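Local coordinates for CBS domain-containing protein CBSX1, chloroplastic (Arabidopsis thaliana, PDB 4GQV) that probably modulates chloroplast thioredoxins through a pair of CBS domains, the kind of module that in relatives often senses adenosine-containing ligands, at residues E9-K14 with K141-I146; D16-K21 with N36-F41; V112-N117 with L133-S138. All coordinates share one frame; numbering follows the deposited sequence.

Interaction 1 of 3, residues E9-K14 with K141-I146; sequences EFMTKK and KLVGII
Met11 lies along the backbone of Val143 and Gly144, and the tight half of the contact gathers round it. Its CG sits between the backbone N and the carbonyl carbon (chi1 53°), and the bend at chi3 carries the methyl CE to 3.1 Å from Val143 O. CE also meets Val143 CG2 at 4.2 Å, while SD rests 4.1 Å from Gly144 CA. Gly144, with no side chain, lets the sulphur and Thr12 O come close to its CA, Thr12 O to 3.2 Å from Gly144 CA. An alanine at Met11 would probably open a gap over Val143 and Gly144 and leave Val135, which also packs on the methionine, less well covered. Next to this, Thr12 and Ile145 form an antiparallel hydrogen-bonded pair: Thr12 N donates to Ile145 O at 2.7 Å, and Ile145 N returns a bond to Thr12 O at 3.0 Å. Thr12 OG1 takes its partner elsewhere, from Asn150 ND2. Toward Phe10 the packing thins to Phe10 CB against Ile146 CD1, 4.5 Å apart. The Lys14 end is looser and more open to solvent: CB passes Val143 O at 3.8 Å, and the extended chain runs on to a cation-pi contact with Trp48. Val143 and Gly144 both face Val135, a classic beta bulge in the central strand. The short, weakly bonded strand 12-13 of the first CBS repeat thus borders the sheet of the second, and strand 106-107 borders that of the first in return, the strand exchange characteristic of paired CBS domains.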
ATOM      1  N   GLU A   9      -7.952   4.411 -19.586  1.00 47.93           N
ATOM      2  CA  GLU A   9      -6.871   3.727 -20.282  1.00 52.34           C
ATOM      3  C   GLU A   9      -5.829   3.179 -19.336  1.00 51.24           C
ATOM      4  O   GLU A   9      -5.130   2.224 -19.671  1.00 56.95           O
ATOM      5  CB  GLU A   9      -6.185   4.653 -21.275  1.00 50.56           C
ATOM      6  CG  GLU A   9      -7.109   5.234 -22.298  1.00 48.34           C
ATOM      7  CD  GLU A   9      -6.382   6.205 -23.179  1.00 57.64           C
ATOM      8  OE1 GLU A   9      -5.154   6.312 -23.016  1.00 61.37           O
ATOM      9  OE2 GLU A   9      -7.026   6.863 -24.021  1.00 70.45           O
ATOM     10  N   PHE A  10      -5.706   3.792 -18.165  1.00 38.42           N
ATOM     11  CA  PHE A  10      -4.617   3.441 -17.270  1.00 40.83           C
ATOM     12  C   PHE A  10      -5.060   2.848 -15.952  1.00 36.30           C
ATOM     13  O   PHE A  10      -4.239   2.418 -15.152  1.00 35.02           O
ATOM     14  CB  PHE A  10      -3.733   4.638 -17.017  1.00 39.60           C
ATOM     15  CG  PHE A  10      -2.841   4.960 -18.155  1.00 42.74           C
ATOM     16  CD1 PHE A  10      -1.755   4.153 -18.448  1.00 45.56           C
ATOM     17  CD2 PHE A  10      -3.075   6.082 -18.938  1.00 47.13           C
ATOM     18  CE1 PHE A  10      -0.918   4.460 -19.502  1.00 50.47           C
ATOM     19  CE2 PHE A  10      -2.243   6.388 -19.990  1.00 46.89           C
ATOM     20  CZ  PHE A  10      -1.167   5.582 -20.275  1.00 47.71           C
ATOM     21  N   MET A  11      -6.363   2.807 -15.748  1.00 35.70           N
ATOM     22  CA  MET A  11      -6.900   2.356 -14.485  1.00 36.34           C
ATOM     23  C   MET A  11      -6.756   0.852 -14.302  1.00 43.27           C
ATOM     24  O   MET A  11      -6.589   0.086 -15.262  1.00 42.61           O
ATOM     25  CB  MET A  11      -8.365   2.778 -14.332  1.00 34.72           C
ATOM     26  CG  MET A  11      -9.237   2.375 -15.481  1.00 30.85           C
ATOM     27  SD  MET A  11     -10.970   2.572 -15.158  1.00 24.25           S
ATOM     28  CE  MET A  11     -11.659   1.101 -15.919  1.00 33.15           C
ATOM     29  N   THR A  12      -6.808   0.450 -13.039  1.00 42.31           N
ATOM     30  CA  THR A  12      -6.998  -0.929 -12.684  1.00 40.66           C
ATOM     31  C   THR A  12      -8.438  -1.320 -13.062  1.00 47.63           C
ATOM     32  O   THR A  12      -9.411  -0.916 -12.407  1.00 44.08           O
ATOM     33  CB  THR A  12      -6.724  -1.122 -11.177  1.00 44.80           C
ATOM     34  OG1 THR A  12      -5.382  -0.694 -10.882  1.00 43.73           O
ATOM     35  CG2 THR A  12      -6.907  -2.588 -10.767  1.00 40.47           C
ATOM     36  N   LYS A  13      -8.560  -2.095 -14.138  1.00 46.02           N
ATOM     37  CA  LYS A  13      -9.861  -2.465 -14.686  1.00 45.36           C
ATOM     38  C   LYS A  13     -10.651  -3.383 -13.783  1.00 48.81           C
ATOM     39  O   LYS A  13     -10.107  -3.981 -12.860  1.00 54.04           O
ATOM     40  CB  LYS A  13      -9.703  -3.122 -16.065  1.00 49.56           C
ATOM     41  CG  LYS A  13      -8.801  -2.360 -17.005  1.00 41.51           C
ATOM     42  CD  LYS A  13      -9.522  -1.936 -18.262  1.00 52.53           C
ATOM     43  CE  LYS A  13      -9.010  -0.579 -18.767  1.00 39.86           C
ATOM     44  NZ  LYS A  13      -7.532  -0.460 -18.601  1.00 32.19           N
ATOM     45  N   LYS A  14     -11.940  -3.505 -14.079  1.00 66.75           N
ATOM     46  CA  LYS A  14     -12.871  -4.271 -13.258  1.00 68.54           C
ATOM     47  C   LYS A  14     -12.469  -5.735 -13.067  1.00 69.31           C
ATOM     48  O   LYS A  14     -12.756  -6.325 -12.030  1.00 74.92           O
ATOM     49  CB  LYS A  14     -14.298  -4.168 -13.826  1.00 66.81           C
ATOM     50  CG  LYS A  14     -15.343  -4.993 -13.070  1.00 69.67           C
ATOM     51  CD  LYS A  14     -16.767  -4.667 -13.481  1.00 59.13           C
ATOM     52  CE  LYS A  14     -17.723  -5.708 -12.927  1.00 65.28           C
ATOM     53  NZ  LYS A  14     -19.140  -5.491 -13.329  1.00 64.13           N
ATOM     54  N   LYS A 141     -22.030   2.968 -11.497  1.00 49.02           N
ATOM     55  CA  LYS A 141     -21.510   1.635 -11.279  1.00 48.42           C
ATOM     56  C   LYS A 141     -19.994   1.615 -11.328  1.00 52.10           C
ATOM     57  O   LYS A 141     -19.379   2.195 -12.224  1.00 50.32           O
ATOM     58  CB  LYS A 141     -22.096   0.650 -12.282  1.00 54.11           C
ATOM     59  CG  LYS A 141     -23.578   0.402 -12.088  1.00 60.29           C
ATOM     60  CD  LYS A 141     -24.013  -0.869 -12.806  1.00 65.00           C
ATOM     61  CE  LYS A 141     -25.485  -1.171 -12.573  1.00 66.58           C
ATOM     62  NZ  LYS A 141     -25.725  -2.643 -12.554  1.00 69.00           N
ATOM     63  N   LEU A 142     -19.397   0.941 -10.353  1.00 43.65           N
ATOM     64  CA  LEU A 142     -17.951   0.933 -10.213  1.00 42.13           C
ATOM     65  C   LEU A 142     -17.285   0.124 -11.315  1.00 38.08           C
ATOM     66  O   LEU A 142     -17.516  -1.073 -11.423  1.00 42.70           O
ATOM     67  CB  LEU A 142     -17.552   0.384  -8.839  1.00 34.57           C
ATOM     68  CG  LEU A 142     -16.058   0.098  -8.712  1.00 37.41           C
ATOM     69  CD1 LEU A 142     -15.256   1.399  -8.599  1.00 37.34           C
ATOM     70  CD2 LEU A 142     -15.783  -0.820  -7.533  1.00 37.57           C
ATOM     71  N   VAL A 143     -16.440   0.764 -12.118  1.00 26.95           N
ATOM     72  CA  VAL A 143     -15.822   0.063 -13.239  1.00 26.55           C
ATOM     73  C   VAL A 143     -14.314   0.046 -13.154  1.00 28.30           C
ATOM     74  O   VAL A 143     -13.642  -0.457 -14.045  1.00 31.04           O
ATOM     75  CB  VAL A 143     -16.228   0.664 -14.606  1.00 32.43           C
ATOM     76  CG1 VAL A 143     -17.759   0.730 -14.753  1.00 30.96           C
ATOM     77  CG2 VAL A 143     -15.599   2.050 -14.786  1.00 31.93           C
ATOM     78  N   GLY A 144     -13.751   0.609 -12.102  1.00 33.27           N
ATOM     79  CA  GLY A 144     -12.318   0.444 -11.935  1.00 33.34           C
ATOM     80  C   GLY A 144     -11.786   1.253 -10.782  1.00 33.78           C
ATOM     81  O   GLY A 144     -12.559   1.745  -9.981  1.00 32.45           O
ATOM     82  N   ILE A 145     -10.466   1.380 -10.710  1.00 38.88           N
ATOM     83  CA  ILE A 145      -9.799   2.249  -9.754  1.00 37.07           C
ATOM     84  C   ILE A 145      -8.503   2.767 -10.402  1.00 42.33           C
ATOM     85  O   ILE A 145      -7.831   2.042 -11.140  1.00 43.60           O
ATOM     86  CB  ILE A 145      -9.491   1.498  -8.421  1.00 42.37           C
ATOM     87  CG1 ILE A 145     -10.765   1.331  -7.590  1.00 42.69           C
ATOM     88  CG2 ILE A 145      -8.474   2.229  -7.611  1.00 42.36           C
ATOM     89  CD1 ILE A 145     -10.531   0.873  -6.176  1.00 43.80           C
ATOM     90  N   ILE A 146      -8.180   4.035 -10.159  1.00 35.48           N
ATOM     91  CA  ILE A 146      -6.902   4.580 -10.551  1.00 35.46           C
ATOM     92  C   ILE A 146      -6.041   4.933  -9.339  1.00 42.19           C
ATOM     93  O   ILE A 146      -6.390   5.766  -8.497  1.00 37.28           O
ATOM     94  CB  ILE A 146      -7.052   5.816 -11.449  1.00 38.58           C
ATOM     95  CG1 ILE A 146      -5.682   6.434 -11.706  1.00 42.21           C
ATOM     96  CG2 ILE A 146      -8.028   6.833 -10.841  1.00 32.91           C
ATOM     97  CD1 ILE A 146      -5.039   5.950 -12.968  1.00 41.49           C
TER

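Interaction 2 of 3, residues D16-K21 with N36-F41; sequences DLHVVK and NRITGF
The His18 ring carries the amide of Asn36 over one face and Val20 CG1 covers one face of the Phe41 ring; in this first CBS repeat an extended segment before helix 26-36 lies beside the start of strand 40-44, which follows that helix. Asn36 CG stands 3.4 Å above the centre of the imidazole, with ring and amide planes 33° apart. Asn36 CB makes a CH-pi contact with the same ring. Although Asn36 OD1 comes within 2.9 Å of His18 NE2, it lies over the face, where the angle is too poor for a hydrogen bond; Asn36 ND2 is held by Leu32 O of the helix. Ile38 approaches the imidazole obliquely, CD1 reaching 3.3 Å from ND1 and 3.5 Å from CB of His18. Ile38 also packs against Arg37 of the second subunit. His18 O lies at the edge of the Phe41 ring, near its plane, 4.0 Å from Phe41 CD1 and 3.5 Å from Phe41 CB. Val20 and Phe41 cross at about a right angle, and Leu32 of helix 26-36 touches both. Backbone bonds from Val20 to Pro42 and Ile44 hold the extended segment beside strand 40-44. In Val20, CG1 lies anti to the carbonyl carbon (chi1 -70°), which sets that methyl 3.9 Å from the centroid of the Phe41 ring and only 7° off its normal.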
ATOM      1  N   ASP A  16      -9.416  -7.122 -12.720  1.00 72.33           N
ATOM      2  CA  ASP A  16      -8.341  -7.285 -11.756  1.00 71.41           C
ATOM      3  C   ASP A  16      -8.611  -6.536 -10.455  1.00 72.58           C
ATOM      4  O   ASP A  16      -7.682  -6.207  -9.711  1.00 67.14           O
ATOM      5  CB  ASP A  16      -7.031  -6.789 -12.367  1.00 75.56           C
ATOM      6  CG  ASP A  16      -6.880  -7.196 -13.815  1.00 77.70           C
ATOM      7  OD1 ASP A  16      -5.737  -7.448 -14.250  1.00 80.79           O
ATOM      8  OD2 ASP A  16      -7.908  -7.264 -14.521  1.00 76.92           O
ATOM      9  N   LEU A  17      -9.886  -6.271 -10.181  1.00 62.63           N
ATOM     10  CA  LEU A  17     -10.271  -5.557  -8.961  1.00 60.16           C
ATOM     11  C   LEU A  17     -10.436  -6.476  -7.755  1.00 56.57           C
ATOM     12  O   LEU A  17     -10.605  -7.688  -7.903  1.00 60.64           O
ATOM     13  CB  LEU A  17     -11.581  -4.790  -9.173  1.00 55.50           C
ATOM     14  CG  LEU A  17     -11.506  -3.328  -9.595  1.00 46.04           C
ATOM     15  CD1 LEU A  17     -12.875  -2.698  -9.529  1.00 45.85           C
ATOM     16  CD2 LEU A  17     -10.526  -2.573  -8.722  1.00 46.41           C
ATOM     17  N   HIS A  18     -10.374  -5.885  -6.563  1.00 61.69           N
ATOM     18  CA  HIS A  18     -10.822  -6.553  -5.344  1.00 60.64           C
ATOM     19  C   HIS A  18     -11.813  -5.641  -4.633  1.00 52.17           C
ATOM     20  O   HIS A  18     -11.481  -4.522  -4.272  1.00 55.45           O
ATOM     21  CB  HIS A  18      -9.647  -6.952  -4.428  1.00 57.00           C
ATOM     22  CG  HIS A  18      -8.661  -7.866  -5.084  1.00 58.97           C
ATOM     23  ND1 HIS A  18      -7.329  -7.538  -5.247  1.00 63.56           N
ATOM     24  CD2 HIS A  18      -8.817  -9.084  -5.659  1.00 57.49           C
ATOM     25  CE1 HIS A  18      -6.711  -8.516  -5.885  1.00 63.87           C
ATOM     26  NE2 HIS A  18      -7.592  -9.465  -6.145  1.00 64.37           N
ATOM     27  N   VAL A  19     -13.031  -6.141  -4.458  1.00 42.75           N
ATOM     28  CA  VAL A  19     -14.126  -5.382  -3.899  1.00 43.65           C
ATOM     29  C   VAL A  19     -14.670  -6.101  -2.681  1.00 44.32           C
ATOM     30  O   VAL A  19     -14.349  -7.261  -2.443  1.00 45.76           O
ATOM     31  CB  VAL A  19     -15.273  -5.248  -4.922  1.00 46.54           C
ATOM     32  CG1 VAL A  19     -14.844  -4.383  -6.088  1.00 44.75           C
ATOM     33  CG2 VAL A  19     -15.705  -6.609  -5.411  1.00 42.34           C
ATOM     34  N   VAL A  20     -15.493  -5.416  -1.901  1.00 33.42           N
ATOM     35  CA  VAL A  20     -16.235  -6.100  -0.854  1.00 30.31           C
ATOM     36  C   VAL A  20     -17.622  -5.528  -0.861  1.00 31.26           C
ATOM     37  O   VAL A  20     -17.871  -4.543  -1.538  1.00 40.53           O
ATOM     38  CB  VAL A  20     -15.609  -5.942   0.587  1.00 38.79           C
ATOM     39  CG1 VAL A  20     -14.300  -6.711   0.734  1.00 35.50           C
ATOM     40  CG2 VAL A  20     -15.452  -4.482   1.001  1.00 28.24           C
ATOM     41  N   LYS A  21     -18.531  -6.104  -0.094  1.00 29.23           N
ATOM     42  CA  LYS A  21     -19.865  -5.530   0.014  1.00 31.07           C
ATOM     43  C   LYS A  21     -20.022  -5.081   1.429  1.00 28.39           C
ATOM     44  O   LYS A  21     -19.206  -5.457   2.274  1.00 30.29           O
ATOM     45  CB  LYS A  21     -20.928  -6.570  -0.347  1.00 34.21           C
ATOM     46  CG  LYS A  21     -20.776  -7.109  -1.748  1.00 37.17           C
ATOM     47  CD  LYS A  21     -22.043  -6.944  -2.556  1.00 38.41           C
ATOM     48  CE  LYS A  21     -21.910  -7.686  -3.870  1.00 43.21           C
ATOM     49  NZ  LYS A  21     -21.468  -9.089  -3.649  1.00 45.88           N
ATOM     50  N   ASN A  36      -4.473 -10.706  -0.738  1.00 48.47           N
ATOM     51  CA  ASN A  36      -4.327  -9.857  -1.922  1.00 55.01           C
ATOM     52  C   ASN A  36      -3.374  -8.685  -1.768  1.00 55.55           C
ATOM     53  O   ASN A  36      -3.272  -7.842  -2.664  1.00 55.90           O
ATOM     54  CB  ASN A  36      -5.691  -9.373  -2.424  1.00 52.48           C
ATOM     55  CG  ASN A  36      -6.515 -10.492  -3.021  1.00 51.94           C
ATOM     56  OD1 ASN A  36      -6.196 -11.003  -4.096  1.00 54.29           O
ATOM     57  ND2 ASN A  36      -7.576 -10.888  -2.322  1.00 51.19           N
ATOM     58  N   ARG A  37      -2.685  -8.655  -0.630  1.00 67.95           N
ATOM     59  CA  ARG A  37      -1.707  -7.618  -0.306  1.00 71.42           C
ATOM     60  C   ARG A  37      -2.201  -6.190  -0.571  1.00 73.62           C
ATOM     61  O   ARG A  37      -1.461  -5.349  -1.084  1.00 74.69           O
ATOM     62  CB  ARG A  37      -0.380  -7.874  -1.026  1.00 68.37           C
ATOM     63  CG  ARG A  37       0.829  -7.462  -0.205  1.00 74.01           C
ATOM     64  CD  ARG A  37       2.073  -7.306  -1.061  1.00 73.79           C
ATOM     65  NE  ARG A  37       3.173  -6.712  -0.305  1.00 83.25           N
ATOM     66  CZ  ARG A  37       4.225  -6.113  -0.857  1.00 82.92           C
ATOM     67  NH1 ARG A  37       4.320  -6.019  -2.175  1.00 83.29           N
ATOM     68  NH2 ARG A  37       5.178  -5.598  -0.088  1.00 82.03           N
ATOM     69  N   ILE A  38      -3.454  -5.922  -0.219  1.00 65.89           N
ATOM     70  CA  ILE A  38      -4.008  -4.578  -0.330  1.00 62.59           C
ATOM     71  C   ILE A  38      -4.218  -3.944   1.044  1.00 59.31           C
ATOM     72  O   ILE A  38      -4.186  -4.629   2.067  1.00 55.17           O
ATOM     73  CB  ILE A  38      -5.327  -4.576  -1.118  1.00 60.58           C
ATOM     74  CG1 ILE A  38      -5.884  -5.995  -1.236  1.00 63.62           C
ATOM     75  CG2 ILE A  38      -5.102  -3.994  -2.499  1.00 65.87           C
ATOM     76  CD1 ILE A  38      -6.994  -6.121  -2.249  1.00 62.15           C
ATOM     77  N   THR A  39      -4.419  -2.632   1.073  1.00 52.81           N
ATOM     78  CA  THR A  39      -4.679  -1.958   2.346  1.00 52.54           C
ATOM     79  C   THR A  39      -6.083  -1.371   2.375  1.00 47.87           C
ATOM     80  O   THR A  39      -6.383  -0.480   3.165  1.00 52.93           O
ATOM     81  CB  THR A  39      -3.649  -0.860   2.642  1.00 52.98           C
ATOM     82  OG1 THR A  39      -3.726   0.148   1.629  1.00 49.68           O
ATOM     83  CG2 THR A  39      -2.242  -1.447   2.676  1.00 54.62           C
ATOM     84  N   GLY A  40      -6.943  -1.886   1.507  1.00 39.07           N
ATOM     85  CA  GLY A  40      -8.303  -1.394   1.423  1.00 32.93           C
ATOM     86  C   GLY A  40      -8.997  -1.876   0.168  1.00 30.63           C
ATOM     87  O   GLY A  40      -8.368  -2.462  -0.706  1.00 31.48           O
ATOM     88  N   PHE A  41     -10.300  -1.651   0.091  1.00 31.55           N
ATOM     89  CA  PHE A  41     -11.067  -1.997  -1.094  1.00 31.79           C
ATOM     90  C   PHE A  41     -12.132  -0.942  -1.264  1.00 27.20           C
ATOM     91  O   PHE A  41     -12.530  -0.292  -0.285  1.00 28.73           O
ATOM     92  CB  PHE A  41     -11.842  -3.334  -0.951  1.00 38.93           C
ATOM     93  CG  PHE A  41     -11.253  -4.321   0.020  1.00 33.10           C
ATOM     94  CD1 PHE A  41     -10.691  -5.494  -0.446  1.00 38.43           C
ATOM     95  CD2 PHE A  41     -11.310  -4.107   1.385  1.00 34.38           C
ATOM     96  CE1 PHE A  41     -10.157  -6.427   0.431  1.00 44.30           C
ATOM     97  CE2 PHE A  41     -10.764  -5.039   2.270  1.00 40.90           C
ATOM     98  CZ  PHE A  41     -10.206  -6.200   1.782  1.00 36.75           C
TER

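Interaction 3 of 3, residues V112-N117 with L133-S138; sequences VEEKTN and LPVVDS
Val112 spreads its two methyls over different partners on 133-138. CG1 meets Leu133 CD1 at 3.9 Å, the two side chains crossing at about a right angle, while CG2 meets Val135 CG2 at the same distance with the side chains at a slant. Val135 holds its other methyl, CG1, anti to its own backbone N (chi1 -168°), which brings it against the backbone of Glu113 and Glu114: 3.4 Å from Glu113 C and 3.8 Å from the side-chain atom Glu114 CG. Glu114 stands across Val135 at about a right angle, and it also touches Met11 and Val143, the latter with its carboxylate. Glu113 goes another way, bending at chi2 so that its carboxylate folds back past the carbonyl of Val136. The backbones fix this pattern. Val112 N donates to Pro134 O at 3.0 Å, and Val136 N donates to Val112 O, also at 3.0 Å; between the two bonds Val135 CA adds a C-H...O contact to Val112 O, so that this oxygen is gripped from two neighbouring residues. Past the bridge the chain turns, Glu113 N bonding Thr116 OG1 at 2.8 Å, and Asn117 then N-caps helix 118-127 by way of Glu119 N. A single-bridged extended segment, helix 118-127 and then strand 134-136 follow the order expected in a CBS repeat, here the second.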
ATOM      1  N   VAL A 112     -13.802   9.435  -9.710  1.00 29.52           N
ATOM      2  CA  VAL A 112     -13.614   9.851 -11.106  1.00 36.12           C
ATOM      3  C   VAL A 112     -14.347   8.980 -12.127  1.00 35.59           C
ATOM      4  O   VAL A 112     -14.937   7.932 -11.787  1.00 35.13           O
ATOM      5  CB  VAL A 112     -12.120   9.955 -11.506  1.00 35.58           C
ATOM      6  CG1 VAL A 112     -11.399  10.989 -10.634  1.00 27.29           C
ATOM      7  CG2 VAL A 112     -11.456   8.577 -11.413  1.00 37.29           C
ATOM      8  N   GLU A 113     -14.322   9.437 -13.380  1.00 49.21           N
ATOM      9  CA  GLU A 113     -14.936   8.711 -14.494  1.00 50.02           C
ATOM     10  C   GLU A 113     -13.869   8.086 -15.388  1.00 45.27           C
ATOM     11  O   GLU A 113     -12.684   8.327 -15.204  1.00 48.84           O
ATOM     12  CB  GLU A 113     -15.801   9.657 -15.333  1.00 56.44           C
ATOM     13  CG  GLU A 113     -16.574  10.696 -14.522  1.00 60.48           C
ATOM     14  CD  GLU A 113     -17.888  10.160 -14.003  1.00 63.35           C
ATOM     15  OE1 GLU A 113     -18.569   9.434 -14.758  1.00 64.64           O
ATOM     16  OE2 GLU A 113     -18.241  10.458 -12.841  1.00 64.68           O
ATOM     17  N   GLU A 114     -14.289   7.297 -16.369  1.00 42.33           N
ATOM     18  CA  GLU A 114     -13.340   6.675 -17.297  1.00 45.90           C
ATOM     19  C   GLU A 114     -12.804   7.669 -18.320  1.00 47.79           C
ATOM     20  O   GLU A 114     -11.605   7.685 -18.629  1.00 43.60           O
ATOM     21  CB  GLU A 114     -13.982   5.493 -18.020  1.00 48.36           C
ATOM     22  CG  GLU A 114     -13.595   4.158 -17.430  1.00 45.19           C
ATOM     23  CD  GLU A 114     -14.238   3.006 -18.144  1.00 50.87           C
ATOM     24  OE1 GLU A 114     -15.427   2.739 -17.869  1.00 57.89           O
ATOM     25  OE2 GLU A 114     -13.555   2.366 -18.972  1.00 50.16           O
ATOM     26  N   LYS A 115     -13.705   8.513 -18.816  1.00 46.46           N
ATOM     27  CA  LYS A 115     -13.367   9.501 -19.826  1.00 50.33           C
ATOM     28  C   LYS A 115     -12.686  10.678 -19.164  1.00 42.23           C
ATOM     29  O   LYS A 115     -12.253  11.606 -19.825  1.00 40.45           O
ATOM     30  CB  LYS A 115     -14.630   9.969 -20.567  1.00 51.25           C
ATOM     31  CG  LYS A 115     -15.762   8.944 -20.571  1.00 55.55           C
ATOM     32  CD  LYS A 115     -17.025   9.438 -19.834  1.00 56.99           C
ATOM     33  CE  LYS A 115     -18.138   9.783 -20.840  1.00 59.14           C
ATOM     34  NZ  LYS A 115     -19.451  10.109 -20.190  1.00 55.27           N
ATOM     35  N   THR A 116     -12.634  10.640 -17.840  1.00 33.95           N
ATOM     36  CA  THR A 116     -11.951  11.665 -17.064  1.00 29.19           C
ATOM     37  C   THR A 116     -10.548  11.764 -17.594  1.00 31.13           C
ATOM     38  O   THR A 116      -9.867  10.743 -17.759  1.00 36.76           O
ATOM     39  CB  THR A 116     -11.959  11.312 -15.556  1.00 34.06           C
ATOM     40  OG1 THR A 116     -13.310  11.371 -15.056  1.00 28.09           O
ATOM     41  CG2 THR A 116     -11.039  12.237 -14.745  1.00 23.32           C
ATOM     42  N   ASN A 117     -10.143  12.982 -17.929  1.00 26.82           N
ATOM     43  CA  ASN A 117      -8.820  13.267 -18.427  1.00 28.75           C
ATOM     44  C   ASN A 117      -7.853  12.797 -17.352  1.00 36.35           C
ATOM     45  O   ASN A 117      -7.998  13.145 -16.185  1.00 33.11           O
ATOM     46  CB  ASN A 117      -8.731  14.783 -18.689  1.00 39.37           C
ATOM     47  CG  ASN A 117      -7.316  15.288 -19.032  1.00 39.42           C
ATOM     48  OD1 ASN A 117      -6.382  14.523 -19.300  1.00 39.93           O
ATOM     49  ND2 ASN A 117      -7.177  16.616 -19.040  1.00 40.01           N
ATOM     50  N   LEU A 133      -8.336   6.179  -6.404  1.00 32.73           N
ATOM     51  CA  LEU A 133      -9.614   6.837  -6.677  1.00 29.07           C
ATOM     52  C   LEU A 133     -10.480   5.854  -7.426  1.00 34.55           C
ATOM     53  O   LEU A 133     -10.058   5.296  -8.414  1.00 32.48           O
ATOM     54  CB  LEU A 133      -9.464   8.096  -7.524  1.00 32.01           C
ATOM     55  CG  LEU A 133      -8.758   9.309  -6.903  1.00 40.18           C
ATOM     56  CD1 LEU A 133      -8.645  10.447  -7.929  1.00 40.34           C
ATOM     57  CD2 LEU A 133      -9.453   9.783  -5.630  1.00 32.71           C
ATOM     58  N   PRO A 134     -11.705   5.629  -6.946  1.00 38.03           N
ATOM     59  CA  PRO A 134     -12.587   4.736  -7.690  1.00 33.68           C
ATOM     60  C   PRO A 134     -13.054   5.379  -8.999  1.00 37.00           C
ATOM     61  O   PRO A 134     -13.261   6.592  -9.074  1.00 35.37           O
ATOM     62  CB  PRO A 134     -13.762   4.515  -6.730  1.00 33.97           C
ATOM     63  CG  PRO A 134     -13.703   5.640  -5.753  1.00 38.51           C
ATOM     64  CD  PRO A 134     -12.278   6.078  -5.667  1.00 33.76           C
ATOM     65  N   VAL A 135     -13.204   4.547 -10.020  1.00 34.20           N
ATOM     66  CA  VAL A 135     -13.713   4.960 -11.308  1.00 32.46           C
ATOM     67  C   VAL A 135     -15.069   4.335 -11.493  1.00 35.00           C
ATOM     68  O   VAL A 135     -15.229   3.121 -11.355  1.00 41.60           O
ATOM     69  CB  VAL A 135     -12.827   4.484 -12.456  1.00 37.03           C
ATOM     70  CG1 VAL A 135     -13.239   5.209 -13.766  1.00 34.59           C
ATOM     71  CG2 VAL A 135     -11.330   4.701 -12.127  1.00 29.07           C
ATOM     72  N   VAL A 136     -16.061   5.162 -11.771  1.00 28.93           N
ATOM     73  CA  VAL A 136     -17.414   4.663 -11.950  1.00 31.32           C
ATOM     74  C   VAL A 136     -18.007   5.184 -13.277  1.00 36.30           C
ATOM     75  O   VAL A 136     -17.495   6.129 -13.876  1.00 34.77           O
ATOM     76  CB  VAL A 136     -18.328   5.130 -10.822  1.00 33.58           C
ATOM     77  CG1 VAL A 136     -17.697   4.886  -9.459  1.00 29.08           C
ATOM     78  CG2 VAL A 136     -18.644   6.594 -10.994  1.00 34.12           C
ATOM     79  N   ASP A 137     -19.096   4.583 -13.722  1.00 41.26           N
ATOM     80  CA  ASP A 137     -19.736   5.043 -14.932  1.00 44.54           C
ATOM     81  C   ASP A 137     -20.961   5.917 -14.706  1.00 49.41           C
ATOM     82  O   ASP A 137     -21.326   6.253 -13.574  1.00 47.78           O
ATOM     83  CB  ASP A 137     -20.087   3.877 -15.866  1.00 44.61           C
ATOM     84  CG  ASP A 137     -20.993   2.850 -15.216  1.00 48.55           C
ATOM     85  OD1 ASP A 137     -21.873   3.229 -14.412  1.00 48.70           O
ATOM     86  OD2 ASP A 137     -20.822   1.653 -15.525  1.00 52.70           O
ATOM     87  N   SER A 138     -21.569   6.263 -15.834  1.00 43.98           N
ATOM     88  CA  SER A 138     -22.808   7.007 -15.942  1.00 43.86           C
ATOM     89  C   SER A 138     -23.871   6.559 -14.956  1.00 45.75           C
ATOM     90  O   SER A 138     -24.587   7.380 -14.383  1.00 48.83           O
ATOM     91  CB  SER A 138     -23.333   6.844 -17.373  1.00 55.66           C
ATOM     92  OG  SER A 138     -22.455   6.027 -18.160  1.00 48.35           O
TER

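Overall arrangement
Interactions 1 and 3 share one sheet: strand 142-145 lies between 12-13 and 134-136, the centres of the two contacts are 8 Å apart, and Val143 N probably donates to Val135 O at 2.8 Å. Interaction 2 belongs to the other CBS repeat, its centre 13 Å from interaction 1 and 18 Å from interaction 3, across the centre of the chain from the latter. Leucines bridge the repeats, Leu142 CD2 lying 4.0 Å from Leu17 CD1. Interactions 2 and 3 sit at similar places in the two repeats, each joining the segment before a helix to the chain after it; their nearest atoms are about 7 Å apart, and interaction 1 ties the repeats together.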